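Local coordinates for periplasmic beta-glucosidase (Pseudomonas aeruginosa, PDB 6R5U), which probably hydrolyses terminal, non-reducing beta-D-glucosyl residues of beta-glucosides in the periplasm, releasing beta-D-glucose, at residues Ile90-Ala95 with Gly136-Gly141; Ser170-Val175 with Ala216-Val221; Ile384-Lys389 with Ala475-Ser480; Asp440-Tyr445 with Gln481-Glu486; Ala664-Pro669 with Leu698-Ser703. The protein carries 1 engineered substitution. One frame throughout, in Å; residues are numbered along the deposited sequence. Where two conformers were deposited one is given.

Interaction 1: Ile90-Ala95 with Gly136-Gly141; sequences ISLGLA and GRVSEG. With BGC (beta-D-glucopyranose), chain C.
Ile90, Ser91 and Leu92 straddle the carbonyl groups of Ser139, Glu140 and Gly141, so the start of helix 91-95 meets the end of the 3-10 segment 138-140 in the N-terminal, TIM-barrel-type domain, near the glucose site. Ile90, at the N-cap position, turns its CG1 arm in between the backbone N and the carbonyl carbon (chi1 55°), which lays CD1 alongside Ser139 CB at 3.8 Å. The Ser139 hydroxyl bonds the backbone O of Ala484. Ser91 reaches the next two carbonyls: its CB is 3.2 Å from Gly141 O, and OG can make a weak, unsettled bond to Glu140 O. Leu92 swings its branch to the far side of the backbone N (chi1 -166°), bringing CD2 to 3.9 Å from Val138 O. Its own N-H makes a weak bond to Ser139 O (3.4 Å, 152°).

Beyond this join, Arg137 is held side-on by Glu140. NE reaches OE2 at 2.7 Å and NH2 reaches OE1 at 2.8 Å, both on the syn side of the carboxylate. NH1 bonds O2 of the chain C glucose at 2.7 Å, and NH2 also gives to its O3 at 2.9 Å. The implication is a division of labour: the loop carbonyls meet the helix start through weak polar contacts and methyl packing, whereas Glu140, gripping two nitrogens, fixes the rotation of the guanidinium that binds the sugar.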
# COMPACT_ATOMS: atom_id res chain seq x y z
N ILE A 90 10.36 -21.82 -10.79
CA ILE A 90 9.69 -20.52 -11.05
C ILE A 90 10.77 -19.43 -11.01
O ILE A 90 11.84 -19.64 -10.40
CB ILE A 90 8.55 -20.25 -10.04
CG1 ILE A 90 9.03 -20.32 -8.58
CG2 ILE A 90 7.38 -21.20 -10.29
CD1 ILE A 90 8.06 -19.72 -7.59
N SER A 91 10.52 -18.29 -11.63
CA SER A 91 11.52 -17.20 -11.79
C SER A 91 12.06 -16.76 -10.42
O SER A 91 13.28 -16.46 -10.31
CB SER A 91 10.94 -16.06 -12.58
OG SER A 91 10.56 -16.51 -13.88
N LEU A 92 11.21 -16.72 -9.40
CA LEU A 92 11.61 -16.21 -8.07
C LEU A 92 12.65 -17.17 -7.49
O LEU A 92 13.57 -16.71 -6.78
CB LEU A 92 10.34 -16.07 -7.20
CG LEU A 92 10.44 -15.26 -5.92
CD1 LEU A 92 10.85 -13.81 -6.16
CD2 LEU A 92 9.12 -15.31 -5.20
N GLY A 93 12.57 -18.44 -7.87
CA GLY A 93 13.56 -19.46 -7.49
C GLY A 93 14.82 -19.36 -8.32
O GLY A 93 15.92 -19.57 -7.76
N LEU A 94 14.70 -19.11 -9.63
CA LEU A 94 15.86 -18.90 -10.53
C LEU A 94 16.66 -17.68 -10.06
O LEU A 94 17.88 -17.74 -10.05
CB LEU A 94 15.39 -18.68 -11.97
CG LEU A 94 14.86 -19.91 -12.69
CD1 LEU A 94 14.18 -19.55 -13.99
CD2 LEU A 94 15.97 -20.92 -12.92
N ALA A 95 15.97 -16.60 -9.70
CA ALA A 95 16.61 -15.36 -9.24
C ALA A 95 17.47 -15.68 -8.03
O ALA A 95 18.53 -15.08 -7.88
CB ALA A 95 15.57 -14.33 -8.90
N GLY A 136 -0.46 -12.42 -6.63
CA GLY A 136 -0.35 -13.82 -7.06
C GLY A 136 0.79 -14.04 -8.03
O GLY A 136 1.34 -15.16 -8.05
N ARG A 137 1.21 -13.01 -8.76
CA ARG A 137 2.19 -13.19 -9.84
C ARG A 137 3.61 -12.87 -9.39
O ARG A 137 4.48 -12.76 -10.27
CB ARG A 137 1.73 -12.34 -11.02
CG ARG A 137 0.30 -12.68 -11.45
CD ARG A 137 -0.06 -12.06 -12.78
NE ARG A 137 0.64 -12.72 -13.88
CZ ARG A 137 0.23 -12.72 -15.15
NH1 ARG A 137 -0.86 -12.06 -15.51
NH2 ARG A 137 0.93 -13.39 -16.05
N VAL A 138 3.89 -12.77 -8.09
CA VAL A 138 5.29 -12.52 -7.67
C VAL A 138 6.15 -13.74 -8.05
O VAL A 138 7.36 -13.54 -8.25
CB VAL A 138 5.46 -12.18 -6.18
CG1 VAL A 138 4.65 -10.95 -5.79
CG2 VAL A 138 5.12 -13.35 -5.30
N SER A 139 5.55 -14.92 -8.13
CA SER A 139 6.21 -16.19 -8.54
C SER A 139 6.84 -16.01 -9.93
O SER A 139 7.86 -16.68 -10.19
CB SER A 139 5.26 -17.36 -8.57
OG SER A 139 4.08 -17.07 -9.30
N GLU A 140 6.27 -15.16 -10.78
CA GLU A 140 6.67 -15.06 -12.21
C GLU A 140 7.87 -14.13 -12.41
O GLU A 140 8.44 -14.17 -13.52
CB GLU A 140 5.54 -14.52 -13.06
CG GLU A 140 4.45 -15.51 -13.32
CD GLU A 140 3.25 -14.77 -13.88
OE1 GLU A 140 3.40 -14.10 -14.95
OE2 GLU A 140 2.19 -14.83 -13.22
N GLY A 141 8.21 -13.29 -11.42
CA GLY A 141 9.29 -12.29 -11.52
C GLY A 141 10.53 -12.71 -10.75
O GLY A 141 10.58 -13.88 -10.28
C2 BGC C . -1.64 -13.33 -18.88
C3 BGC C . -0.38 -12.98 -19.69
C4 BGC C . -0.18 -13.92 -20.88
C5 BGC C . -1.44 -13.86 -21.76
C6 BGC C . -1.31 -14.66 -23.09
C1 BGC C . -2.88 -13.69 -19.75
O2 BGC C . -1.94 -12.21 -18.02
O3 BGC C . 0.81 -13.02 -18.90
O4 BGC C . 1.00 -13.58 -21.60
O5 BGC C . -2.56 -14.34 -20.99
O6 BGC C . -0.99 -16.06 -22.90

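Interaction 2: Ser170-Val175 with Ala216-Val221; sequences SIMAAV and AGAVMV. With BGC (beta-D-glucopyranose), chain C.
Ala218 N meets Ala173 O within the plane of that carbonyl, at 3.1 Å, whereas Val175 N stands 42° above the plane of the Ala218 carbonyl. Met220 N then reaches Val175 O close to the line of the Val175 carbonyl (2.8 Å), with an N-H...O angle of 168°. These three bonds set strands 172-175 and 218-221 in parallel register, with CA-H...O contacts from Ala174 and Val219 in between.

On one face Ala174 CB and Ala218 CB touch at 3.7 Å. On the other, Val175 and Val219 run alongside each other, CG1 of the former 3.8 Å from CG2 of the latter. Near the start of the pair Met172, extended as far as SD and then bent, rests its sulfur 3.6 Å from Gly217 CA.

Met220 leaves its strand toward the sugar, its CE 3.1 Å from O4 of the chain C glucose. This is the neighbouring-strand pairing of a TIM barrel; strand 172-178 has 121-122 on its other side, as 218-221 has 251-253. The backbone bonds pair the strands, and small apolar side chains pack beside them. Past the last bond a methionine methyl gives the glucose an apolar neighbour among hydrogen-bonding groups such as Lys176 and His177.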
# COMPACT_ATOMS: atom_id res chain seq x y z
N SER A 170 16.38 -20.38 -31.82
CA SER A 170 16.11 -19.06 -31.20
C SER A 170 14.59 -18.85 -31.15
O SER A 170 13.92 -19.37 -32.04
CB SER A 170 16.79 -17.94 -31.92
OG SER A 170 18.20 -18.08 -31.86
N ILE A 171 14.08 -18.15 -30.14
CA ILE A 171 12.69 -17.61 -30.17
C ILE A 171 12.76 -16.12 -29.86
O ILE A 171 13.74 -15.67 -29.23
CB ILE A 171 11.75 -18.34 -29.18
CG1 ILE A 171 12.20 -18.16 -27.73
CG2 ILE A 171 11.60 -19.79 -29.57
CD1 ILE A 171 11.29 -18.83 -26.70
N MET A 172 11.74 -15.38 -30.27
CA MET A 172 11.66 -13.94 -29.94
C MET A 172 11.16 -13.80 -28.49
O MET A 172 10.29 -14.59 -28.06
CB MET A 172 10.74 -13.20 -30.92
CG MET A 172 10.69 -11.69 -30.70
SD MET A 172 9.77 -10.79 -31.98
CE MET A 172 10.92 -10.85 -33.35
N ALA A 173 11.76 -12.88 -27.75
CA ALA A 173 11.31 -12.48 -26.40
C ALA A 173 10.25 -11.39 -26.56
O ALA A 173 10.55 -10.38 -27.24
CB ALA A 173 12.47 -11.99 -25.58
N ALA A 174 9.07 -11.58 -25.98
CA ALA A 174 8.11 -10.50 -25.73
C ALA A 174 8.09 -10.20 -24.23
O ALA A 174 7.33 -10.83 -23.49
CB ALA A 174 6.74 -10.86 -26.24
N VAL A 175 8.91 -9.24 -23.83
CA VAL A 175 9.05 -8.81 -22.41
C VAL A 175 7.71 -8.28 -21.94
O VAL A 175 7.00 -7.62 -22.71
CB VAL A 175 10.18 -7.78 -22.23
CG1 VAL A 175 9.90 -6.49 -22.98
CG2 VAL A 175 10.44 -7.51 -20.76
N ALA A 216 15.20 -7.11 -27.33
CA ALA A 216 13.89 -7.81 -27.30
C ALA A 216 13.13 -7.43 -28.57
O ALA A 216 13.02 -6.23 -28.87
CB ALA A 216 13.12 -7.45 -26.06
N GLY A 217 12.60 -8.43 -29.29
CA GLY A 217 11.81 -8.20 -30.51
C GLY A 217 10.41 -7.68 -30.19
O GLY A 217 9.82 -7.00 -31.05
N ALA A 218 9.86 -7.99 -29.02
CA ALA A 218 8.49 -7.55 -28.71
C ALA A 218 8.33 -7.11 -27.26
O ALA A 218 9.16 -7.45 -26.39
CB ALA A 218 7.50 -8.64 -29.04
N VAL A 219 7.24 -6.38 -27.04
CA VAL A 219 6.83 -5.89 -25.71
C VAL A 219 5.34 -6.16 -25.56
O VAL A 219 4.57 -5.68 -26.41
CB VAL A 219 7.11 -4.40 -25.52
CG1 VAL A 219 6.55 -3.91 -24.19
CG2 VAL A 219 8.60 -4.10 -25.62
N MET A 220 4.99 -6.87 -24.51
CA MET A 220 3.57 -7.10 -24.15
C MET A 220 3.14 -6.03 -23.15
O MET A 220 3.80 -5.84 -22.10
CB MET A 220 3.32 -8.47 -23.53
CG MET A 220 1.87 -8.59 -23.17
SD MET A 220 1.20 -10.24 -23.00
CE MET A 220 1.50 -10.49 -21.27
N VAL A 221 2.03 -5.38 -23.46
CA VAL A 221 1.52 -4.22 -22.70
C VAL A 221 0.63 -4.72 -21.56
O VAL A 221 -0.10 -5.68 -21.78
CB VAL A 221 0.78 -3.27 -23.65
CG1 VAL A 221 0.07 -2.16 -22.89
CG2 VAL A 221 1.78 -2.73 -24.68
C2 BGC C . -1.64 -13.33 -18.88
C3 BGC C . -0.38 -12.98 -19.69
C4 BGC C . -0.18 -13.92 -20.88
C5 BGC C . -1.44 -13.86 -21.76
C6 BGC C . -1.31 -14.66 -23.09
C1 BGC C . -2.88 -13.69 -19.75
O2 BGC C . -1.94 -12.21 -18.02
O3 BGC C . 0.81 -13.02 -18.90
O4 BGC C . 1.00 -13.58 -21.60
O5 BGC C . -2.56 -14.34 -20.99
O6 BGC C . -0.99 -16.06 -22.90

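Interaction 3: Ile384-Lys389 with Ala475-Ser480; sequences IGPLAK and AVVGES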
# COMPACT_ATOMS: atom_id res chain seq x y z
N ILE A 384 5.92 -36.15 5.54
CA ILE A 384 4.52 -35.80 5.91
C ILE A 384 4.12 -34.45 5.29
O ILE A 384 4.85 -33.47 5.43
CB ILE A 384 4.37 -35.82 7.44
CG1 ILE A 384 4.61 -37.23 7.98
CG2 ILE A 384 3.01 -35.28 7.85
CD1 ILE A 384 4.96 -37.26 9.45
N GLY A 385 2.95 -34.39 4.68
CA GLY A 385 2.38 -33.10 4.27
C GLY A 385 1.74 -33.17 2.89
O GLY A 385 2.08 -34.04 2.08
N PRO A 386 0.79 -32.25 2.63
CA PRO A 386 -0.03 -32.29 1.42
C PRO A 386 0.77 -32.06 0.14
O PRO A 386 0.24 -32.35 -0.90
CB PRO A 386 -1.06 -31.16 1.60
CG PRO A 386 -0.47 -30.26 2.66
CD PRO A 386 0.42 -31.14 3.50
N LEU A 387 2.00 -31.55 0.23
CA LEU A 387 2.82 -31.28 -0.98
C LEU A 387 3.89 -32.35 -1.21
O LEU A 387 4.51 -32.32 -2.27
CB LEU A 387 3.43 -29.88 -0.86
CG LEU A 387 2.40 -28.76 -0.86
CD1 LEU A 387 3.10 -27.44 -0.66
CD2 LEU A 387 1.58 -28.77 -2.14
N ALA A 388 4.07 -33.28 -0.27
CA ALA A 388 5.12 -34.33 -0.38
C ALA A 388 5.00 -35.11 -1.69
O ALA A 388 6.04 -35.36 -2.34
CB ALA A 388 5.02 -35.27 0.79
N LYS A 389 3.78 -35.51 -2.07
CA LYS A 389 3.57 -36.37 -3.27
C LYS A 389 2.90 -35.59 -4.39
O LYS A 389 2.20 -36.21 -5.19
CB LYS A 389 2.72 -37.60 -2.91
CG LYS A 389 3.50 -38.68 -2.19
CD LYS A 389 2.85 -40.06 -2.24
CE LYS A 389 3.70 -41.05 -1.47
NZ LYS A 389 3.10 -42.39 -1.39
N ALA A 475 8.61 -32.48 6.83
CA ALA A 475 7.25 -31.98 6.59
C ALA A 475 7.27 -31.15 5.31
O ALA A 475 8.02 -30.16 5.24
CB ALA A 475 6.77 -31.18 7.76
N VAL A 476 6.50 -31.57 4.30
CA VAL A 476 6.46 -30.90 2.98
C VAL A 476 5.16 -30.10 2.90
O VAL A 476 4.10 -30.71 2.70
CB VAL A 476 6.61 -31.87 1.80
CG1 VAL A 476 6.83 -31.10 0.51
CG2 VAL A 476 7.74 -32.86 2.03
N VAL A 477 5.28 -28.79 3.08
CA VAL A 477 4.14 -27.89 3.40
C VAL A 477 4.34 -26.58 2.65
O VAL A 477 5.47 -26.32 2.18
CB VAL A 477 3.99 -27.65 4.91
CG1 VAL A 477 3.49 -28.88 5.63
CG2 VAL A 477 5.27 -27.14 5.55
N GLY A 478 3.25 -25.83 2.53
CA GLY A 478 3.25 -24.47 1.96
C GLY A 478 2.01 -24.24 1.15
O GLY A 478 0.93 -24.67 1.59
N GLU A 479 2.15 -23.59 0.00
CA GLU A 479 1.05 -23.26 -0.94
C GLU A 479 0.98 -24.27 -2.08
O GLU A 479 2.02 -24.69 -2.54
CB GLU A 479 1.29 -21.90 -1.59
CG GLU A 479 1.43 -20.74 -0.61
CD GLU A 479 1.68 -19.41 -1.30
OE1 GLU A 479 1.03 -18.42 -0.92
OE2 GLU A 479 2.52 -19.40 -2.26
N SER A 480 -0.21 -24.57 -2.57
CA SER A 480 -0.39 -25.17 -3.92
C SER A 480 -0.10 -24.07 -4.95
O SER A 480 -0.26 -22.89 -4.62
CB SER A 480 -1.78 -25.77 -4.12
OG SER A 480 -2.79 -24.80 -3.90
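Val476 uses both of its backbone polar atoms on the segment 384-389. Its N-H gives to Ile384 O at 2.8 Å, the donor tilted 28° from the carbonyl plane. Its O receives Leu387 N in a weak bond of 3.3 Å, and Gly385 CA adds a CA-H...O contact to the same oxygen. Ile384 O is likewise shared, since Ala475 CA lies 3.1 Å from it.

The chain past Ile384 folds into a type I turn, Gly385 to Ala388, closed by Ala388 N to Gly385 O at 3.2 Å. The Val476 side chain packs against the second half of that turn: CG1 faces Leu387 CB, and CG2 meets Ala388 CB at 3.8 Å. Leu387 sends its branch along the strand, CD1 settling 3.5 Å from Glu479 O and 3.6 Å from Gly478 N. The Gly478 N-H has a partner of its own in Gln499 OE1. Glu479 is buried with its carboxylate well supplied, by salt bridges to Arg521 and Arg490 and by the N-H of Gly520.

In this mixed alpha/beta sheet of the family 3 C-terminal domain, strand 380-384 ends at Ile384 and its chain turns off toward helix 391-394, while 472-478 continues. Strand 513-518 pairs on the other side of 472-478, and helix 497-508 covers the face carrying Ile384 and Ala475.

Interaction 4: Asp440-Tyr445 with Gln481-Glu486; sequences DYLNSY and QGMAHE. With BGC (beta-D-glucopyranose), chain B; BGC (beta-D-glucopyranose), chain C.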
# COMPACT_ATOMS: atom_id res chain seq x y z
N ASP A 440 -12.81 -24.88 -3.22
CA ASP A 440 -13.70 -24.63 -4.38
C ASP A 440 -12.99 -23.72 -5.39
O ASP A 440 -13.07 -24.00 -6.60
CB ASP A 440 -15.02 -23.98 -3.99
CG ASP A 440 -15.91 -24.86 -3.12
OD1 ASP A 440 -15.59 -26.07 -2.95
OD2 ASP A 440 -16.90 -24.30 -2.60
N TYR A 441 -12.31 -22.68 -4.89
CA TYR A 441 -11.51 -21.74 -5.72
C TYR A 441 -10.37 -22.49 -6.44
O TYR A 441 -10.21 -22.31 -7.68
CB TYR A 441 -11.00 -20.55 -4.90
CG TYR A 441 -10.04 -19.68 -5.67
CD1 TYR A 441 -8.68 -19.97 -5.70
CD2 TYR A 441 -10.49 -18.59 -6.40
CE1 TYR A 441 -7.80 -19.22 -6.46
CE2 TYR A 441 -9.61 -17.82 -7.14
CZ TYR A 441 -8.27 -18.14 -7.18
OH TYR A 441 -7.41 -17.38 -7.90
N LEU A 442 -9.58 -23.29 -5.72
CA LEU A 442 -8.42 -24.00 -6.33
C LEU A 442 -8.91 -25.05 -7.34
O LEU A 442 -8.16 -25.27 -8.34
CB LEU A 442 -7.53 -24.62 -5.25
CG LEU A 442 -6.72 -23.61 -4.41
CD1 LEU A 442 -6.14 -24.27 -3.17
CD2 LEU A 442 -5.63 -22.93 -5.21
N ASN A 443 -10.08 -25.65 -7.12
CA ASN A 443 -10.61 -26.73 -7.99
C ASN A 443 -11.60 -26.19 -9.03
O ASN A 443 -12.15 -27.01 -9.77
CB ASN A 443 -11.16 -27.89 -7.16
CG ASN A 443 -10.04 -28.76 -6.62
OD1 ASN A 443 -8.98 -28.93 -7.26
ND2 ASN A 443 -10.22 -29.29 -5.43
N SER A 444 -11.79 -24.88 -9.15
CA SER A 444 -12.89 -24.29 -9.96
C SER A 444 -12.73 -24.59 -11.47
O SER A 444 -13.79 -24.90 -12.09
CB SER A 444 -13.09 -22.83 -9.66
OG SER A 444 -11.86 -22.13 -9.75
N TYR A 445 -11.52 -24.58 -12.05
CA TYR A 445 -11.30 -24.82 -13.51
C TYR A 445 -10.87 -26.27 -13.84
O TYR A 445 -11.46 -26.86 -14.80
CB TYR A 445 -10.24 -23.86 -14.06
CG TYR A 445 -10.80 -22.49 -14.30
CD1 TYR A 445 -11.04 -21.63 -13.24
CD2 TYR A 445 -11.13 -22.07 -15.58
CE1 TYR A 445 -11.57 -20.37 -13.45
CE2 TYR A 445 -11.66 -20.81 -15.81
CZ TYR A 445 -11.88 -19.96 -14.73
OH TYR A 445 -12.42 -18.72 -14.92
N GLN A 481 0.27 -24.45 -6.16
CA GLN A 481 0.70 -23.47 -7.20
C GLN A 481 -0.48 -22.58 -7.59
O GLN A 481 -0.20 -21.44 -8.02
CB GLN A 481 1.34 -24.14 -8.43
CG GLN A 481 0.50 -25.22 -9.10
CD GLN A 481 -0.56 -24.66 -10.01
OE1 GLN A 481 -0.33 -23.69 -10.73
NE2 GLN A 481 -1.73 -25.30 -9.99
N GLY A 482 -1.72 -23.07 -7.44
CA GLY A 482 -2.94 -22.29 -7.74
C GLY A 482 -3.16 -21.12 -6.79
O GLY A 482 -3.93 -20.22 -7.14
N MET A 483 -2.52 -21.13 -5.61
CA MET A 483 -2.53 -19.99 -4.64
C MET A 483 -1.61 -18.84 -5.09
O MET A 483 -1.81 -17.74 -4.57
CB MET A 483 -2.10 -20.45 -3.24
CG MET A 483 -3.05 -21.43 -2.58
SD MET A 483 -2.54 -22.01 -0.92
CE MET A 483 -3.94 -23.06 -0.55
N ALA A 484 -0.64 -19.06 -5.97
CA ALA A 484 0.32 -18.03 -6.47
C ALA A 484 0.29 -18.01 -8.01
O ALA A 484 1.33 -18.23 -8.66
CB ALA A 484 1.71 -18.25 -5.91
N HIS A 485 -0.89 -17.68 -8.51
CA HIS A 485 -1.37 -17.73 -9.91
C HIS A 485 -1.88 -16.32 -10.26
O HIS A 485 -2.03 -15.50 -9.32
CB HIS A 485 -2.47 -18.81 -9.94
CG HIS A 485 -2.93 -19.33 -11.25
ND1 HIS A 485 -2.70 -20.64 -11.63
CD2 HIS A 485 -3.69 -18.77 -12.22
CE1 HIS A 485 -3.24 -20.85 -12.82
NE2 HIS A 485 -3.86 -19.72 -13.21
N GLU A 486 -2.14 -16.04 -11.53
CA GLU A 486 -2.90 -14.82 -11.93
C GLU A 486 -4.25 -14.80 -11.19
O GLU A 486 -4.90 -15.83 -11.13
CB GLU A 486 -3.09 -14.81 -13.45
CG GLU A 486 -4.04 -13.74 -13.95
CD GLU A 486 -4.09 -13.62 -15.46
OE1 GLU A 486 -3.44 -14.48 -16.12
OE2 GLU A 486 -4.75 -12.66 -15.97
C2 BGC B . -6.16 -13.96 -18.84
C3 BGC B . -5.09 -14.81 -19.51
C4 BGC B . -5.48 -16.27 -19.30
C5 BGC B . -6.96 -16.61 -19.58
C6 BGC B . -7.38 -17.88 -18.84
C1 BGC B . -7.47 -14.29 -19.59
O1 BGC B . -8.57 -13.39 -19.39
O2 BGC B . -5.75 -12.59 -18.87
O3 BGC B . -3.76 -14.58 -19.01
O4 BGC B . -4.65 -17.02 -20.18
O5 BGC B . -7.89 -15.59 -19.18
O6 BGC B . -8.04 -18.78 -19.74
C2 BGC C . -1.64 -13.33 -18.88
C3 BGC C . -0.38 -12.98 -19.69
C4 BGC C . -0.18 -13.92 -20.88
C5 BGC C . -1.44 -13.86 -21.76
C6 BGC C . -1.31 -14.66 -23.09
C1 BGC C . -2.88 -13.69 -19.75
O2 BGC C . -1.94 -12.21 -18.02
O3 BGC C . 0.81 -13.02 -18.90
O4 BGC C . 1.00 -13.58 -21.60
O5 BGC C . -2.56 -14.34 -20.99
O6 BGC C . -0.99 -16.06 -22.90
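The loop 481-486 of the C-terminal domain reaches into the sugar site, and Leu442 and Tyr441, at the end of helix 436-442, cover its first turn. Leu442 lies across Met483: CD1 meets the methyl CE at 3.6 Å, while CD2 presses on the backbone, 3.4 Å from Gly482 C. Glycine at that position leaves the methyl room to reach the peptide. Tyr441 swings its ring to the side away from its backbone N (chi1 173°), which puts CE1, at the ring edge, 4.1 Å from Gly482 O. The hydroxyl goes on to Lys594 of the second subunit, whose Phe600 stacks on the ring.

At the far end Glu486 is fully stretched into the site. OE2 accepts O2 of the chain B glucose at 3.1 Å, and also bonds Tyr190 OH. OE1 takes a weak bond from O2 of the chain C glucose. It also lies 2.9 Å from O3 of the chain B glucose, the oxygen linked to C1 of the chain C glucose.

One short loop therefore has an apolar root and a polar tip. Methyl packing and the second subunit seat the root, and the tip brings the Glu486 side chain beside the glycosidic oxygen, a placement consistent with the general acid/base of a family 3 glycosidase.

Interaction 5: Ala664-Pro669 with Leu698-Ser703; sequences ASLSRP and LKFYDS
Phe700 and Arg668 face each other in the fibronectin type III-like domain, where the loop 664-669, beside the magnesium site of Asp661 and Val663, meets the short strand 700-701. The arginine chain, doubly bent (chi2 -85°, chi3 -65°), folds over one face of the ring, with CD 3.8 Å from the ring centroid in a CH-pi contact. Beyond CD the guanidinium runs on almost parallel to the ring, 4° between the planes, yet its centre lies over Phe700 CB, with CZ 3.4 Å from that atom. NH2 has a salt bridge to Glu672.

In the conformer given, Ser665 OG lies at the ring edge, in its plane, and bonds Glu710. Leu666 CB touches Phe700 CE2 at 4.0 Å. Its two methyls then divide: CD1 goes to Tyr701 O, and CD2 to Ser703 OG, each at 3.4 Å. Ala664 CB approaches Phe700 CZ at 4.2 Å.

The second subunit packs on Leu666 and Ser703 and bonds Ser667. The Phe700 ring, with the arginine stem over one face and Leu666, Ala664 and this conformer of Ser665 round its rim, ties the loop between strands 651-660 and 672-681 to the short strand 700-701, in a beta sandwich of the fibronectin type III-like kind, here at a dimer contact.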
# COMPACT_ATOMS: atom_id res chain seq x y z
N ALA A 664 21.53 14.10 -0.66
CA ALA A 664 21.11 14.27 -2.07
C ALA A 664 19.92 15.21 -2.15
O ALA A 664 19.32 15.51 -1.09
CB ALA A 664 20.82 12.91 -2.62
N SER A 665 19.59 15.64 -3.36
CA SER A 665 18.45 16.56 -3.63
C SER A 665 17.13 15.83 -3.42
O SER A 665 16.12 16.52 -3.26
CB SER A 665 18.53 17.17 -5.01
OG SER A 665 18.47 16.18 -6.04
N LEU A 666 17.15 14.49 -3.46
CA LEU A 666 16.01 13.61 -3.05
C LEU A 666 16.49 12.78 -1.86
O LEU A 666 17.67 12.45 -1.82
CB LEU A 666 15.62 12.58 -4.10
CG LEU A 666 14.75 12.95 -5.29
CD1 LEU A 666 14.14 11.67 -5.84
CD2 LEU A 666 13.67 13.95 -4.94
N SER A 667 15.56 12.33 -1.02
CA SER A 667 15.79 11.28 -0.00
C SER A 667 16.05 9.95 -0.73
O SER A 667 15.16 9.44 -1.38
CB SER A 667 14.65 11.21 0.98
OG SER A 667 14.92 10.28 2.01
N ARG A 668 17.27 9.42 -0.61
CA ARG A 668 17.74 8.22 -1.33
C ARG A 668 17.66 7.02 -0.38
O ARG A 668 17.66 7.17 0.84
CB ARG A 668 19.17 8.41 -1.85
CG ARG A 668 19.37 9.64 -2.74
CD ARG A 668 19.02 9.39 -4.19
NE ARG A 668 19.94 8.40 -4.74
CZ ARG A 668 19.60 7.20 -5.24
NH1 ARG A 668 18.33 6.79 -5.32
NH2 ARG A 668 20.56 6.42 -5.68
N PRO A 669 17.62 5.79 -0.91
CA PRO A 669 17.48 4.61 -0.06
C PRO A 669 18.63 4.39 0.93
O PRO A 669 19.73 4.82 0.64
CB PRO A 669 17.45 3.48 -1.09
CG PRO A 669 16.94 4.12 -2.35
CD PRO A 669 17.63 5.47 -2.35
N LEU A 698 26.18 5.68 -9.58
CA LEU A 698 25.92 6.66 -8.50
C LEU A 698 24.76 7.58 -8.87
O LEU A 698 24.40 8.44 -8.03
CB LEU A 698 27.20 7.46 -8.28
CG LEU A 698 28.48 6.65 -8.05
CD1 LEU A 698 29.64 7.59 -7.76
CD2 LEU A 698 28.33 5.65 -6.93
N LYS A 699 24.24 7.46 -10.09
CA LYS A 699 23.22 8.39 -10.62
C LYS A 699 21.86 8.04 -10.04
O LYS A 699 21.65 6.91 -9.68
CB LYS A 699 23.08 8.28 -12.14
CG LYS A 699 24.32 8.70 -12.90
CD LYS A 699 24.09 8.68 -14.39
CE LYS A 699 25.24 9.28 -15.15
NZ LYS A 699 25.31 10.75 -14.97
N PHE A 700 20.98 9.03 -10.01
CA PHE A 700 19.57 8.85 -9.64
C PHE A 700 18.77 9.91 -10.36
O PHE A 700 19.32 10.90 -10.85
CB PHE A 700 19.37 8.96 -8.13
CG PHE A 700 19.55 10.36 -7.60
CD1 PHE A 700 20.81 10.92 -7.47
CD2 PHE A 700 18.45 11.12 -7.26
CE1 PHE A 700 20.96 12.22 -7.02
CE2 PHE A 700 18.59 12.42 -6.80
CZ PHE A 700 19.85 12.96 -6.66
N TYR A 701 17.47 9.66 -10.45
CA TYR A 701 16.50 10.58 -11.06
C TYR A 701 16.07 11.58 -10.01
O TYR A 701 15.54 11.18 -8.94
CB TYR A 701 15.32 9.80 -11.66
CG TYR A 701 15.69 8.98 -12.88
CD1 TYR A 701 15.74 9.53 -14.15
CD2 TYR A 701 16.03 7.65 -12.75
CE1 TYR A 701 16.11 8.77 -15.26
CE2 TYR A 701 16.39 6.88 -13.84
CZ TYR A 701 16.43 7.44 -15.11
OH TYR A 701 16.79 6.65 -16.17
N ASP A 702 16.25 12.87 -10.30
CA ASP A 702 15.77 13.91 -9.36
C ASP A 702 14.29 14.16 -9.66
O ASP A 702 13.70 13.41 -10.47
CB ASP A 702 16.70 15.12 -9.38
CG ASP A 702 16.48 16.12 -10.51
OD1 ASP A 702 15.82 15.77 -11.54
OD2 ASP A 702 17.01 17.24 -10.35
N SER A 703 13.72 15.16 -9.01
CA SER A 703 12.29 15.55 -9.12
C SER A 703 11.88 15.91 -10.57
O SER A 703 10.69 15.75 -10.87
CB SER A 703 11.98 16.69 -8.18
OG SER A 703 11.93 16.23 -6.83
O HOH W 1 22.70 7.74 -5.87

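How the interactions relate
Interactions 1 to 4 are buried and interaction 5 partly buried. Interactions 1 and 2 lie in the N-terminal barrel domain and share the chain C glucose, the first through a charged side chain and the second through a methyl. Interactions 3 and 4 belong to the C-terminal domain and alternate along the chain: 475-480 continues directly into 481-486, and Ser480 packs on Leu442. Interactions 1 and 4 touch across the domain boundary. Backbone bonds govern interactions 2 and 3, both between parallel neighbouring strands, one in the barrel and one in a mixed sheet, while side-chain packing carries 4 and 5, which both touch the second subunit, about 41 Å apart between centres.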